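Local structure of metagenomic carboxyl esterase MGS0156 (Uncultured organism, 5D8M) at residues A46-F51 / L327-A332; V124-R129 / A133-I138; I152-H157 / V162-A167; S191-T196 / D266-T271; A252-E255 / L261-F264. The protein probably hydrolyses carboxylic ester bonds, as expected of a carboxyl esterase. All blocks are in the same frame, centred on the assembly; numbering follows the deposited sequence.

Interaction 1: A46-F51 / L327-A332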
# COMPACT_ATOMS: atom_id res chain seq x y z
N ALA A 46 -6.37 10.66 19.71
CA ALA A 46 -6.66 11.37 20.96
C ALA A 46 -7.97 10.84 21.54
O ALA A 46 -8.13 10.78 22.75
CB ALA A 46 -6.72 12.89 20.74
N ASP A 47 -8.90 10.45 20.67
CA ASP A 47 -10.23 10.04 21.11
C ASP A 47 -10.30 8.60 21.65
O ASP A 47 -10.97 8.34 22.63
CB ASP A 47 -11.24 10.19 19.97
CG ASP A 47 -12.65 9.76 20.37
OD1 ASP A 47 -13.36 10.58 20.97
OD2 ASP A 47 -13.04 8.60 20.10
N HIS A 48 -9.66 7.65 20.97
CA HIS A 48 -9.75 6.25 21.42
C HIS A 48 -8.52 5.44 21.03
O HIS A 48 -8.61 4.24 20.81
CB HIS A 48 -11.03 5.58 20.88
CG HIS A 48 -11.18 5.62 19.38
ND1 HIS A 48 -11.84 6.64 18.72
CD2 HIS A 48 -10.77 4.75 18.42
CE1 HIS A 48 -11.81 6.41 17.42
NE2 HIS A 48 -11.18 5.27 17.21
N GLY A 49 -7.36 6.10 21.00
CA GLY A 49 -6.13 5.41 20.64
C GLY A 49 -5.54 4.51 21.72
O GLY A 49 -4.77 3.59 21.40
N ALA A 50 -5.90 4.74 22.98
CA ALA A 50 -5.15 4.16 24.10
C ALA A 50 -5.04 2.63 24.06
O ALA A 50 -3.99 2.09 24.41
CB ALA A 50 -5.77 4.59 25.43
N PHE A 51 -6.09 1.93 23.65
CA PHE A 51 -5.98 0.48 23.62
C PHE A 51 -5.89 -0.08 22.22
O PHE A 51 -6.11 -1.27 22.01
CB PHE A 51 -7.16 -0.15 24.37
CG PHE A 51 -7.09 0.05 25.84
CD1 PHE A 51 -6.30 -0.78 26.63
CD2 PHE A 51 -7.77 1.09 26.45
CE1 PHE A 51 -6.21 -0.59 28.00
CE2 PHE A 51 -7.68 1.29 27.83
CZ PHE A 51 -6.90 0.45 28.60
N LEU A 327 -4.41 4.20 11.58
CA LEU A 327 -4.17 4.50 10.18
C LEU A 327 -5.33 4.06 9.30
O LEU A 327 -5.79 4.84 8.47
CB LEU A 327 -2.88 3.84 9.68
CG LEU A 327 -2.44 4.18 8.24
CD1 LEU A 327 -1.87 5.62 8.13
CD2 LEU A 327 -1.40 3.16 7.72
N LEU A 328 -5.80 2.82 9.49
CA LEU A 328 -6.88 2.29 8.66
C LEU A 328 -8.20 3.03 8.94
O LEU A 328 -8.95 3.32 8.01
CB LEU A 328 -7.07 0.80 8.90
CG LEU A 328 -8.01 0.06 7.95
CD1 LEU A 328 -7.48 0.13 6.51
CD2 LEU A 328 -8.19 -1.41 8.39
N GLU A 329 -8.48 3.32 10.21
CA GLU A 329 -9.65 4.11 10.54
C GLU A 329 -9.58 5.52 9.94
O GLU A 329 -10.58 6.02 9.42
CB GLU A 329 -9.84 4.17 12.06
CG GLU A 329 -11.19 4.77 12.44
CD GLU A 329 -11.34 5.08 13.92
OE1 GLU A 329 -10.72 4.38 14.78
OE2 GLU A 329 -12.07 6.05 14.24
N ALA A 330 -8.42 6.16 10.00
CA ALA A 330 -8.26 7.48 9.39
C ALA A 330 -8.49 7.41 7.88
O ALA A 330 -9.15 8.29 7.30
CB ALA A 330 -6.85 8.07 9.71
N ILE A 331 -7.95 6.38 7.25
CA ILE A 331 -8.17 6.18 5.82
C ILE A 331 -9.68 6.11 5.52
O ILE A 331 -10.17 6.86 4.68
CB ILE A 331 -7.48 4.90 5.31
CG1 ILE A 331 -5.95 5.09 5.30
CG2 ILE A 331 -8.03 4.46 3.93
CD1 ILE A 331 -5.23 3.75 5.16
N ALA A 332 -10.39 5.22 6.22
CA ALA A 332 -11.84 5.05 6.03
C ALA A 332 -12.60 6.35 6.22
O ALA A 332 -13.51 6.65 5.46
CB ALA A 332 -12.40 3.96 7.00
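H48 lies in the C-terminal part of helix 34-48 and faces E329, which sits on an intact turn of helix 324-338, its I331 N and A332 N bonded four residues back. In this alpha/beta-hydrolase fold the pair joins an N-terminal helix to the C-terminal one, across most of the chain. With CG of H48 placed between the backbone N and the carbonyl carbon (chi1 56°), the imidazole leans out toward the E329 carboxylate arriving from the opposite direction on an extended chain. NE2 of H48 donates to OE1 of E329 at 2.6 Å, nearly straight at 171°, and the oxygen receives it on its syn lone pair. Ring and carboxylate are almost coplanar, 8° apart. Donation from both ring nitrogens is consistent with an imidazolium, which the surrounding carboxylates would probably favour. A leucine in place of H48 would probably leave OE1 of E329 without this donor close to the D113 carboxylate, with R333 as a remaining salt-bridge partner, and D47 OD2 without the ND1 donor. R333 holds OE2 of E329 from the same helix. At the far edge of the ring, H48 ND1 donates to the anti lone pair of D47 OD2 at 2.7 Å.

Interaction 2: V124-R129 / A133-I138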
# COMPACT_ATOMS: atom_id res chain seq x y z
N VAL A 124 -8.77 -9.95 0.55
CA VAL A 124 -8.60 -10.73 -0.66
C VAL A 124 -7.31 -11.55 -0.59
O VAL A 124 -6.25 -11.04 -0.22
CB VAL A 124 -8.57 -9.80 -1.90
CG1 VAL A 124 -8.32 -10.63 -3.19
CG2 VAL A 124 -9.89 -9.04 -1.98
N ARG A 125 -7.40 -12.84 -0.88
CA ARG A 125 -6.19 -13.65 -1.00
C ARG A 125 -5.73 -13.58 -2.45
O ARG A 125 -6.45 -13.99 -3.35
CB ARG A 125 -6.44 -15.10 -0.58
CG ARG A 125 -5.23 -16.00 -0.80
CD ARG A 125 -5.40 -17.37 -0.14
NE ARG A 125 -4.32 -18.27 -0.53
CZ ARG A 125 -4.08 -19.45 0.03
NH1 ARG A 125 -4.85 -19.91 1.02
NH2 ARG A 125 -3.07 -20.19 -0.43
N THR A 126 -4.56 -13.00 -2.67
CA THR A 126 -3.92 -12.98 -3.99
C THR A 126 -2.78 -14.00 -4.02
O THR A 126 -2.38 -14.54 -2.98
CB THR A 126 -3.35 -11.58 -4.31
OG1 THR A 126 -2.35 -11.23 -3.33
CG2 THR A 126 -4.44 -10.52 -4.32
N GLY A 127 -2.26 -14.28 -5.22
CA GLY A 127 -1.09 -15.12 -5.34
C GLY A 127 0.12 -14.33 -4.89
O GLY A 127 0.44 -13.28 -5.46
N GLY A 128 0.78 -14.81 -3.85
CA GLY A 128 1.99 -14.16 -3.37
C GLY A 128 3.12 -14.18 -4.39
O GLY A 128 4.00 -13.32 -4.37
N ARG A 129 3.10 -15.18 -5.28
CA ARG A 129 4.13 -15.31 -6.29
C ARG A 129 3.60 -15.21 -7.73
O ARG A 129 4.23 -15.68 -8.68
CB ARG A 129 4.86 -16.64 -6.09
CG ARG A 129 5.46 -16.77 -4.69
CD ARG A 129 6.43 -17.92 -4.61
NE ARG A 129 5.76 -19.21 -4.43
CZ ARG A 129 6.41 -20.37 -4.35
NH1 ARG A 129 5.74 -21.50 -4.16
NH2 ARG A 129 7.72 -20.40 -4.47
N ALA A 133 -1.72 -9.55 -13.70
CA ALA A 133 -2.88 -9.94 -14.50
C ALA A 133 -3.65 -11.10 -13.86
O ALA A 133 -4.89 -11.09 -13.80
CB ALA A 133 -2.46 -10.31 -15.92
N ARG A 134 -2.91 -12.10 -13.39
CA ARG A 134 -3.54 -13.23 -12.74
C ARG A 134 -4.26 -12.80 -11.43
O ARG A 134 -5.38 -13.25 -11.15
CB ARG A 134 -2.51 -14.32 -12.47
CG ARG A 134 -3.15 -15.60 -11.96
CD ARG A 134 -2.17 -16.76 -11.98
NE ARG A 134 -2.85 -18.04 -11.77
CZ ARG A 134 -2.22 -19.21 -11.78
NH1 ARG A 134 -0.91 -19.25 -11.96
NH2 ARG A 134 -2.90 -20.34 -11.60
N ASN A 135 -3.64 -11.91 -10.67
CA ASN A 135 -4.25 -11.45 -9.42
C ASN A 135 -5.42 -10.50 -9.66
O ASN A 135 -6.37 -10.49 -8.88
CB ASN A 135 -3.20 -10.77 -8.53
CG ASN A 135 -2.33 -11.77 -7.82
OD1 ASN A 135 -2.63 -12.95 -7.81
ND2 ASN A 135 -1.26 -11.30 -7.20
N ALA A 136 -5.33 -9.72 -10.72
CA ALA A 136 -6.43 -8.84 -11.12
C ALA A 136 -7.71 -9.64 -11.38
O ALA A 136 -8.80 -9.18 -11.05
CB ALA A 136 -6.04 -8.04 -12.36
N ALA A 137 -7.57 -10.82 -11.99
CA ALA A 137 -8.76 -11.63 -12.23
C ALA A 137 -9.35 -12.16 -10.92
O ALA A 137 -10.57 -12.27 -10.77
CB ALA A 137 -8.43 -12.78 -13.19
N ILE A 138 -8.49 -12.49 -9.96
CA ILE A 138 -8.93 -12.93 -8.65
C ILE A 138 -9.77 -11.83 -7.97
O ILE A 138 -10.86 -12.08 -7.44
CB ILE A 138 -7.72 -13.31 -7.76
CG1 ILE A 138 -7.11 -14.61 -8.30
CG2 ILE A 138 -8.13 -13.44 -6.27
CD1 ILE A 138 -5.74 -15.00 -7.68
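T126 CB stands over one face of the N135 carboxamide, 3.6 Å from N135 ND2; G127 N comes in above that same face, and G127 O lies at the edge, in the amide plane. The contact is a strand-loop-helix connection of the parallel sheet, in which the chain leaving edge strand 120-123 is held by the helix it enters, 132-143. One flat group satisfies both backbone polar atoms of a single residue. N135 ND2 donates to G127 O at 3.1 Å, nearly straight (174°), whereas G127 N reaches N135 OD1 at 2.9 Å from above the carbonyl plane. A flipped amide is probably disfavoured, because it would set N-H against N-H and oxygen against oxygen. D163 of helix 159-170 takes a further hydrogen bond from ND2 and favours the same orientation. A turn further along the helix, I138 lays its CG2 branch, anti to the backbone N (CG1 at chi1 -70°), against the loop, 3.4 Å from R125 O. The charged end of R125 goes to a different partner, E98, in a salt bridge. CG2 of I138 also meets CG1 of V124 obliquely, at 4.2 Å.

Interaction 3: I152-H157 / V162-A167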
# COMPACT_ATOMS: atom_id res chain seq x y z
N ILE A 152 -17.59 0.26 -2.31
CA ILE A 152 -16.33 -0.46 -2.35
C ILE A 152 -15.13 0.49 -2.31
O ILE A 152 -14.97 1.36 -3.19
CB ILE A 152 -16.24 -1.34 -3.62
CG1 ILE A 152 -17.36 -2.39 -3.59
CG2 ILE A 152 -14.87 -1.98 -3.73
CD1 ILE A 152 -17.28 -3.34 -2.38
N VAL A 153 -14.32 0.36 -1.27
CA VAL A 153 -13.08 1.12 -1.14
C VAL A 153 -11.91 0.16 -0.99
O VAL A 153 -11.75 -0.48 0.05
CB VAL A 153 -13.14 2.09 0.06
CG1 VAL A 153 -11.77 2.78 0.28
CG2 VAL A 153 -14.25 3.12 -0.15
N PHE A 154 -11.09 0.03 -2.03
CA PHE A 154 -9.89 -0.80 -1.93
C PHE A 154 -8.88 -0.14 -1.02
O PHE A 154 -8.67 1.08 -1.10
CB PHE A 154 -9.25 -1.03 -3.31
CG PHE A 154 -10.03 -1.98 -4.20
CD1 PHE A 154 -9.92 -3.34 -4.03
CD2 PHE A 154 -10.85 -1.49 -5.22
CE1 PHE A 154 -10.62 -4.24 -4.84
CE2 PHE A 154 -11.55 -2.38 -6.04
CZ PHE A 154 -11.43 -3.76 -5.86
N VAL A 155 -8.28 -0.94 -0.14
CA VAL A 155 -7.12 -0.51 0.63
C VAL A 155 -6.04 -1.54 0.37
O VAL A 155 -6.20 -2.72 0.70
CB VAL A 155 -7.41 -0.41 2.13
CG1 VAL A 155 -6.17 0.07 2.87
CG2 VAL A 155 -8.58 0.57 2.37
N THR A 156 -4.98 -1.10 -0.30
CA THR A 156 -4.04 -2.01 -0.91
C THR A 156 -2.66 -1.77 -0.34
O THR A 156 -2.37 -0.67 0.13
CB THR A 156 -4.03 -1.83 -2.46
OG1 THR A 156 -3.54 -0.51 -2.80
CG2 THR A 156 -5.44 -1.92 -3.04
N HIS A 157 -1.80 -2.79 -0.40
CA HIS A 157 -0.44 -2.67 0.10
C HIS A 157 0.53 -3.21 -0.96
O HIS A 157 0.28 -4.27 -1.56
CB HIS A 157 -0.28 -3.43 1.43
CG HIS A 157 1.11 -3.40 2.00
ND1 HIS A 157 1.84 -4.55 2.24
CD2 HIS A 157 1.90 -2.37 2.39
CE1 HIS A 157 3.01 -4.22 2.77
NE2 HIS A 157 3.07 -2.90 2.88
N VAL A 162 -1.07 -2.36 -7.46
CA VAL A 162 -1.05 -2.39 -8.92
C VAL A 162 -1.79 -3.61 -9.44
O VAL A 162 -2.28 -3.56 -10.55
CB VAL A 162 0.38 -2.33 -9.47
CG1 VAL A 162 0.98 -0.96 -9.09
CG2 VAL A 162 1.23 -3.44 -8.91
N ASP A 163 -1.92 -4.66 -8.62
CA ASP A 163 -2.89 -5.72 -8.90
C ASP A 163 -4.29 -5.07 -9.10
O ASP A 163 -4.99 -5.36 -10.06
CB ASP A 163 -2.96 -6.75 -7.76
CG ASP A 163 -1.72 -7.66 -7.66
OD1 ASP A 163 -0.84 -7.66 -8.57
OD2 ASP A 163 -1.65 -8.40 -6.65
N VAL A 164 -4.67 -4.15 -8.21
CA VAL A 164 -5.99 -3.51 -8.30
C VAL A 164 -6.08 -2.54 -9.48
O VAL A 164 -7.07 -2.56 -10.22
CB VAL A 164 -6.35 -2.78 -6.97
CG1 VAL A 164 -7.57 -1.87 -7.14
CG2 VAL A 164 -6.64 -3.80 -5.86
N LEU A 165 -5.05 -1.72 -9.71
CA LEU A 165 -5.08 -0.80 -10.85
C LEU A 165 -5.19 -1.57 -12.18
O LEU A 165 -5.92 -1.15 -13.08
CB LEU A 165 -3.82 0.09 -10.87
CG LEU A 165 -3.70 1.13 -9.74
CD1 LEU A 165 -2.52 2.12 -9.96
CD2 LEU A 165 -5.03 1.89 -9.53
N GLU A 166 -4.46 -2.67 -12.31
CA GLU A 166 -4.56 -3.45 -13.53
C GLU A 166 -5.97 -4.03 -13.67
O GLU A 166 -6.50 -4.11 -14.78
CB GLU A 166 -3.51 -4.57 -13.55
CG GLU A 166 -2.07 -4.00 -13.59
CD GLU A 166 -1.04 -4.86 -14.33
OE1 GLU A 166 -1.37 -5.96 -14.84
OE2 GLU A 166 0.13 -4.40 -14.41
N ALA A 167 -6.58 -4.41 -12.56
CA ALA A 167 -7.96 -4.91 -12.58
C ALA A 167 -8.92 -3.81 -13.05
O ALA A 167 -9.78 -4.04 -13.91
CB ALA A 167 -8.35 -5.43 -11.20
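V164 packs its two methyls against F154 and T156, side chains that project toward the helix from alternate positions of strand 151-157. Along the helical segment, V162 begins by turning its CB away from the strand, though E166 N donates to V162 O at 2.9 Å, helping to build the turn that presents V164. D163 comes next; its carboxylate is held by K159 and S132, on the flank facing helix 132-143. V164 then carries the contact. Its CG1, anti to the backbone N (chi1 168°), sits over one face of the F154 ring in a CH-pi contact, 3.9 Å from the centroid and 17° off the ring normal. The other branch, V164 CG2, lies 3.8 Å from F154 CD1 and 3.6 Å from T156 CG2, so it fills the angle between ring and threonine methyl. Strand 151-157 running almost directly into helix 159-170 is consistent with the beta-alpha unit that carries the nucleophile elbow in alpha/beta hydrolases, and V164 packs between this strand and its helix. T156 can offer its methyl because its hydroxyl, OG1, turns to V182 O on the adjacent strand. Past V164, E166 directs its carboxylate to R230 in a salt bridge. A167 closes the segment, its backbone N bonded to D163 O at 3.1 Å and its side touching A136 of helix 132-143.

Interaction 4: S191-T196 / D266-T271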
# COMPACT_ATOMS: atom_id res chain seq x y z
N SER A 191 9.76 -1.03 -8.33
CA SER A 191 10.94 -0.78 -7.48
C SER A 191 12.18 -1.17 -8.25
O SER A 191 12.17 -2.19 -8.96
CB SER A 191 10.84 -1.59 -6.17
OG SER A 191 12.06 -1.48 -5.43
N PRO A 192 13.26 -0.37 -8.14
CA PRO A 192 14.48 -0.81 -8.82
C PRO A 192 15.02 -2.13 -8.27
O PRO A 192 15.78 -2.81 -8.96
CB PRO A 192 15.47 0.34 -8.57
CG PRO A 192 14.89 1.13 -7.45
CD PRO A 192 13.43 0.91 -7.43
N LEU A 193 14.61 -2.51 -7.07
CA LEU A 193 15.06 -3.78 -6.49
C LEU A 193 14.57 -4.97 -7.32
O LEU A 193 15.21 -6.01 -7.33
CB LEU A 193 14.58 -3.91 -5.05
CG LEU A 193 15.17 -2.89 -4.07
CD1 LEU A 193 14.50 -3.03 -2.71
CD2 LEU A 193 16.68 -3.00 -3.93
N ALA A 194 13.45 -4.83 -8.01
CA ALA A 194 12.96 -5.93 -8.84
C ALA A 194 13.96 -6.28 -9.95
O ALA A 194 14.01 -7.41 -10.43
CB ALA A 194 11.58 -5.60 -9.44
N GLU A 195 14.80 -5.33 -10.33
CA GLU A 195 15.80 -5.61 -11.36
C GLU A 195 17.15 -5.95 -10.76
O GLU A 195 18.02 -6.45 -11.46
CB GLU A 195 15.94 -4.42 -12.30
CG GLU A 195 14.77 -4.22 -13.26
CD GLU A 195 14.94 -4.97 -14.57
OE1 GLU A 195 15.75 -5.92 -14.64
OE2 GLU A 195 14.26 -4.58 -15.55
N THR A 196 17.35 -5.67 -9.48
CA THR A 196 18.68 -5.79 -8.86
C THR A 196 19.23 -7.22 -8.82
O THR A 196 20.43 -7.43 -8.95
CB THR A 196 18.67 -5.23 -7.42
OG1 THR A 196 18.28 -3.85 -7.46
CG2 THR A 196 20.03 -5.32 -6.78
N ASP A 266 19.32 0.20 2.31
CA ASP A 266 20.62 0.77 2.07
C ASP A 266 20.89 0.95 0.57
O ASP A 266 21.52 1.90 0.16
CB ASP A 266 21.72 -0.09 2.70
CG ASP A 266 21.79 0.05 4.23
OD1 ASP A 266 21.21 1.02 4.80
OD2 ASP A 266 22.44 -0.80 4.86
N ILE A 267 20.37 0.04 -0.24
CA ILE A 267 20.48 0.19 -1.68
C ILE A 267 19.70 1.41 -2.16
O ILE A 267 20.24 2.26 -2.89
CB ILE A 267 19.98 -1.06 -2.40
CG1 ILE A 267 20.89 -2.24 -2.05
CG2 ILE A 267 19.99 -0.82 -3.92
CD1 ILE A 267 20.36 -3.56 -2.58
N LEU A 268 18.44 1.50 -1.75
CA LEU A 268 17.57 2.59 -2.19
C LEU A 268 18.05 3.95 -1.67
O LEU A 268 18.00 4.96 -2.40
CB LEU A 268 16.13 2.33 -1.74
CG LEU A 268 15.46 1.07 -2.34
CD1 LEU A 268 14.02 0.96 -1.88
CD2 LEU A 268 15.53 1.11 -3.84
N ALA A 269 18.57 3.97 -0.45
CA ALA A 269 19.04 5.20 0.17
C ALA A 269 20.24 5.81 -0.54
O ALA A 269 20.54 6.97 -0.30
CB ALA A 269 19.37 4.96 1.64
N LYS A 270 20.92 5.06 -1.40
CA LYS A 270 22.02 5.62 -2.17
C LYS A 270 21.58 6.81 -3.02
O LYS A 270 22.38 7.71 -3.27
CB LYS A 270 22.68 4.58 -3.08
CG LYS A 270 23.48 3.54 -2.34
CD LYS A 270 24.55 4.18 -1.48
CE LYS A 270 25.31 3.13 -0.69
NZ LYS A 270 26.79 3.23 -0.90
N THR A 271 20.32 6.82 -3.48
CA THR A 271 19.78 7.98 -4.20
C THR A 271 18.52 8.59 -3.55
O THR A 271 18.20 9.75 -3.81
CB THR A 271 19.43 7.63 -5.65
OG1 THR A 271 18.39 6.66 -5.65
CG2 THR A 271 20.64 7.08 -6.40
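L193 reaches across to helix 262-269 with CB directed beside the opposing helix, and the chain must bend to meet it. CG does so, anti to the carbonyl carbon (chi1 -65°), and comes 4.0 Å from L268 CD2. Beyond it the branches part: L193 CD1 meets L268 CD1 at 4.1 Å, while L193 CD2 settles against I267, 4.0 Å from its CG2 and as near its CD1. P192 adds its ring to the same patch, CG lying 3.7 Å from L268 CD2. L193 N donates to S191 OG at 3.2 Å, a capping bond at the entry to the short, weakly bonded helix about 193-196. Both segments belong to excursions that follow strands of the parallel sheet, and the contact joins these excursions away from the sheet itself. With the isobutyl group of L193 cut back to an alanine methyl, a gap is likely to open between the 191-196 segment and helix 262-269, leaving I267 without its partner across the contact and L268 with P192 alone of the two. Since only methyls, methylenes and methines meet across the segments, the attraction is dispersive and hydrophobic; it carries little directional preference, and position probably depends on shape, with the S191 capping bond helping to fix the backbone at L193.

Interaction 5: A252-E255 / L261-F264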
# COMPACT_ATOMS: atom_id res chain seq x y z
N ALA A 252 10.77 5.26 7.14
CA ALA A 252 11.27 5.47 8.48
C ALA A 252 12.76 5.71 8.38
O ALA A 252 13.36 5.46 7.35
CB ALA A 252 10.97 4.27 9.36
N SER A 253 13.37 6.19 9.47
CA SER A 253 14.81 6.33 9.51
C SER A 253 15.41 4.95 9.42
O SER A 253 14.70 3.96 9.64
CB SER A 253 15.27 7.04 10.79
OG SER A 253 14.92 6.26 11.92
N ARG A 254 16.70 4.87 9.13
CA ARG A 254 17.36 3.57 9.06
C ARG A 254 17.21 2.77 10.36
O ARG A 254 16.91 1.59 10.33
CB ARG A 254 18.83 3.74 8.72
CG ARG A 254 19.49 2.43 8.42
CD ARG A 254 20.94 2.58 8.08
NE ARG A 254 21.45 1.34 7.52
CZ ARG A 254 21.86 0.29 8.24
NH1 ARG A 254 22.31 -0.79 7.61
NH2 ARG A 254 21.81 0.30 9.57
N GLU A 255 17.38 3.44 11.50
CA GLU A 255 17.33 2.73 12.77
C GLU A 255 15.91 2.29 13.16
O GLU A 255 15.76 1.38 13.96
CB GLU A 255 17.94 3.59 13.88
CG GLU A 255 17.11 4.74 14.37
CD GLU A 255 17.69 5.39 15.63
OE1 GLU A 255 16.95 6.13 16.32
OE2 GLU A 255 18.89 5.18 15.93
N LEU A 261 14.89 -5.55 6.43
CA LEU A 261 14.71 -4.59 5.33
C LEU A 261 15.93 -3.67 5.16
O LEU A 261 16.10 -3.04 4.12
CB LEU A 261 13.47 -3.75 5.56
CG LEU A 261 12.13 -4.48 5.61
CD1 LEU A 261 11.04 -3.44 5.87
CD2 LEU A 261 11.86 -5.26 4.30
N ARG A 262 16.78 -3.58 6.17
CA ARG A 262 17.88 -2.63 6.10
C ARG A 262 18.84 -2.82 4.92
O ARG A 262 19.24 -1.83 4.33
CB ARG A 262 18.69 -2.65 7.40
CG ARG A 262 17.91 -2.09 8.56
CD ARG A 262 18.84 -1.60 9.66
NE ARG A 262 18.07 -1.19 10.82
CZ ARG A 262 17.93 -1.91 11.92
NH1 ARG A 262 18.56 -3.08 12.05
NH2 ARG A 262 17.19 -1.44 12.92
N PRO A 263 19.21 -4.06 4.57
CA PRO A 263 20.07 -4.15 3.39
C PRO A 263 19.44 -3.57 2.11
O PRO A 263 20.16 -3.03 1.26
CB PRO A 263 20.30 -5.66 3.23
CG PRO A 263 20.17 -6.20 4.62
CD PRO A 263 19.06 -5.38 5.23
N PHE A 264 18.12 -3.66 1.99
CA PHE A 264 17.43 -3.15 0.81
C PHE A 264 17.24 -1.66 0.96
O PHE A 264 17.40 -0.92 -0.01
CB PHE A 264 16.10 -3.90 0.59
CG PHE A 264 16.27 -5.39 0.57
CD1 PHE A 264 16.81 -6.01 -0.55
CD2 PHE A 264 16.00 -6.16 1.70
CE1 PHE A 264 17.04 -7.40 -0.57
CE2 PHE A 264 16.21 -7.55 1.70
CZ PHE A 264 16.73 -8.18 0.57
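R262 meets the backbone of R254 and E255 with the edge of its guanidinium. Its NE donates to R254 O at 3.1 Å, close to straight at 168°, with the acceptor lying in the guanidinium plane although the donor stands above the plane of the carbonyl. The second bond, NH2 of R262 to E255 O, is weak at 3.3 Å. R254, on an extended chain, lays one face of its guanidinium over the CD methylene of R262, with R254 NH2 3.5 Å from that carbon. The two side chains cross at about a right angle. R262, extended as well, leaves the first turn of helix 262-269 with CG anti to the carbonyl carbon (chi1 -69°) and extends to the loop. The second shell is D266, one turn along the same helix, whose carboxylate forms a salt bridge with R254 NH1. This is a surface loop-to-helix junction in the excursion between strands 244-248 and 290-293 of the parallel sheet. Two arginines can sit this close, NH2 of R254 4.2 Å from NE of R262, probably because the R254 and E255 carbonyls stabilise one guanidinium by hydrogen bonding, the D266 carboxylate offsets the charge of the other, and the contact lies at the surface.

Interactions 2 and 3 come in series along the chain and touch, their centres 11 Å apart, with helix 132-143 followed in the chain by strand 151-157; N135 and D163 tie them together. Interactions 4 and 5 share helix 262-269, lie 12 Å apart between centres, and are joined by the salt bridge of R254 and D266 and by L193 against F264. Interaction 1 brackets all four in sequence. Its helix 324-338 touches interaction 3 where L328 and I331 pack on V155, on the other face of the sheet strand. Interactions 1 and 4 stand on opposite sides of the chain's centre, their centres about 33 Å apart. Interactions 1 to 3 thus belong to the sheet and its flanking helices, while 4 and 5 lie on the excursion around helix 262-269.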